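Local coordinates for protein putative glycoside hydrolase (Parabacteroides distasonis ATCC 8503, PDB 3GYC) that probably hydrolyses glycosidic bonds, as a putative glycoside hydrolase of the cellulase-like family with a TIM-barrel fold, at residues G50-R55 with I369-P374. Numbering follows the deposited sequence.
Sequences GYNAIR and IIRSSP
Arg371, in the last turn of helix 360-371, reaches across to Gly50 and Asn52 in the turn that leads from helix 39-48 into strand 53-57 of the TIM barrel. One hydrogen bond joins the segments: Arg371 NH1 donates to Gly50 O at 2.8 Å, with an N-H...O angle of 161°. The acceptor lies in the guanidinium plane, whereas NH1 sits well above the carbonyl plane. A bend in the arginine chain at chi3 (57°) turns the guanidinium toward this oxygen. Gly50 ends helix 39-48 in a Schellman motif, and with its positive phi a side chain here would collide with the carbonyl oxygen of the residue before.

The second interaction is a stack. Asn52 ND2 lies over the centre of one guanidinium face, the two planes 18° apart, 3.4 Å from Arg371 CZ; ND2 and NE can only donate, so they are not bonded. Asn52 OD1 accepts from Ala18 N on strand 17-23, which would hold the amide's rotation. With an alanine at Arg371, Gly50 O would probably lose this donor and the amide its guanidinium partner.

Just past helix 360-371, Ser373 folds back, and its OG donates to Ile369 O at 2.6 Å, approaching from above the carbonyl plane.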
loop_
_atom_site.group_PDB
_atom_site.type_symbol
_atom_site.label_atom_id
_atom_site.label_comp_id
_atom_site.label_asym_id
_atom_site.label_seq_id
_atom_site.Cartn_x
_atom_site.Cartn_y
_atom_site.Cartn_z
ATOM N N GLY A 50 10.669 13.236 7.057
ATOM C CA GLY A 50 9.552 13.333 8.003
ATOM C C GLY A 50 8.562 12.187 7.999
ATOM O O GLY A 50 7.522 12.287 8.637
ATOM N N TYR A 51 8.851 11.112 7.250
ATOM C CA TYR A 51 7.977 9.944 7.254
ATOM C C TYR A 51 8.292 9.138 8.520
ATOM O O TYR A 51 9.442 9.067 8.943
ATOM C CB TYR A 51 8.167 9.054 5.983
ATOM C CG TYR A 51 7.775 9.809 4.755
ATOM C CD1 TYR A 51 6.458 9.887 4.364
ATOM C CD2 TYR A 51 8.730 10.540 4.033
ATOM C CE1 TYR A 51 6.077 10.687 3.266
ATOM C CE2 TYR A 51 8.356 11.341 2.915
ATOM C CZ TYR A 51 7.039 11.394 2.547
ATOM O OH TYR A 51 6.643 12.210 1.496
ATOM N N ASN A 52 7.263 8.574 9.143
ATOM C CA ASN A 52 7.434 7.748 10.337
ATOM C C ASN A 52 6.667 6.421 10.295
ATOM O O ASN A 52 6.450 5.789 11.308
ATOM C CB ASN A 52 7.193 8.536 11.629
ATOM C CG ASN A 52 5.808 9.130 11.740
ATOM O OD1 ASN A 52 5.013 9.103 10.780
ATOM N ND2 ASN A 52 5.492 9.634 12.938
ATOM N N ALA A 53 6.286 5.985 9.091
ATOM C CA ALA A 53 5.656 4.679 8.899
ATOM C C ALA A 53 6.005 4.171 7.478
ATOM O O ALA A 53 6.254 4.966 6.569
ATOM C CB ALA A 53 4.106 4.760 9.105
ATOM N N ILE A 54 6.045 2.855 7.312
ATOM C CA ILE A 54 6.318 2.201 6.038
ATOM C C ILE A 54 5.371 1.013 5.909
ATOM O O ILE A 54 5.084 0.345 6.886
ATOM C CB ILE A 54 7.774 1.668 5.993
ATOM C CG1 ILE A 54 8.779 2.768 6.366
ATOM C CG2 ILE A 54 8.112 1.107 4.658
ATOM C CD1 ILE A 54 10.271 2.256 6.594
ATOM N N ARG A 55 4.860 0.795 4.715
ATOM C CA ARG A 55 4.048 -0.373 4.392
ATOM C C ARG A 55 4.940 -1.326 3.579
ATOM O O ARG A 55 5.494 -0.937 2.554
ATOM C CB ARG A 55 2.835 0.059 3.585
ATOM C CG ARG A 55 2.037 -1.072 3.039
ATOM C CD ARG A 55 1.049 -0.618 2.100
ATOM N NE ARG A 55 0.318 -1.716 1.509
ATOM C CZ ARG A 55 -0.081 -1.761 0.242
ATOM N NH1 ARG A 55 0.241 -0.779 -0.613
ATOM N NH2 ARG A 55 -0.729 -2.827 -0.201
ATOM N N ILE A 369 2.422 18.641 7.622
ATOM C CA ILE A 369 0.971 18.795 7.576
ATOM C C ILE A 369 0.245 17.518 8.023
ATOM O O ILE A 369 -0.720 17.570 8.812
ATOM C CB ILE A 369 0.512 19.194 6.167
ATOM C CG1 ILE A 369 0.858 20.670 5.879
ATOM C CG2 ILE A 369 -1.005 18.972 6.004
ATOM C CD1 ILE A 369 0.944 20.994 4.368
ATOM N N ILE A 370 0.723 16.374 7.534
ATOM C CA ILE A 370 0.107 15.092 7.833
ATOM C C ILE A 370 0.165 14.816 9.328
ATOM O O ILE A 370 -0.853 14.523 9.954
ATOM C CB ILE A 370 0.816 13.949 7.139
ATOM C CG1 ILE A 370 0.535 13.943 5.641
ATOM C CG2 ILE A 370 0.375 12.598 7.769
ATOM C CD1 ILE A 370 1.597 13.130 4.851
ATOM N N ARG A 371 1.364 14.948 9.894
ATOM C CA ARG A 371 1.570 14.607 11.299
ATOM C C ARG A 371 0.969 15.589 12.323
ATOM O O ARG A 371 0.860 15.263 13.493
ATOM C CB ARG A 371 3.050 14.354 11.547
ATOM C CG ARG A 371 3.513 13.112 10.772
ATOM C CD ARG A 371 5.009 12.983 10.764
ATOM N NE ARG A 371 5.548 12.941 12.110
ATOM C CZ ARG A 371 6.824 12.702 12.401
ATOM N NH1 ARG A 371 7.727 12.468 11.443
ATOM N NH2 ARG A 371 7.195 12.671 13.669
ATOM N N SER A 372 0.546 16.749 11.865
ATOM C CA SER A 372 -0.098 17.733 12.728
ATOM C C SER A 372 -1.595 17.846 12.380
ATOM O O SER A 372 -2.256 18.716 12.888
ATOM C CB SER A 372 0.581 19.088 12.580
ATOM O OG SER A 372 0.347 19.577 11.282
ATOM N N SER A 373 -2.126 16.985 11.514
ATOM C CA SER A 373 -3.554 17.027 11.229
ATOM C C SER A 373 -4.357 16.358 12.368
ATOM O O SER A 373 -4.045 15.263 12.788
ATOM C CB SER A 373 -3.864 16.380 9.887
ATOM O OG SER A 373 -3.272 17.125 8.835
ATOM N N PRO A 374 -5.355 17.064 12.925
ATOM C CA PRO A 374 -6.210 16.438 13.941
ATOM C C PRO A 374 -7.117 15.356 13.356
ATOM O O PRO A 374 -7.550 15.471 12.214
ATOM C CB PRO A 374 -7.062 17.607 14.433
ATOM C CG PRO A 374 -7.041 18.580 13.362
ATOM C CD PRO A 374 -5.758 18.448 12.643
#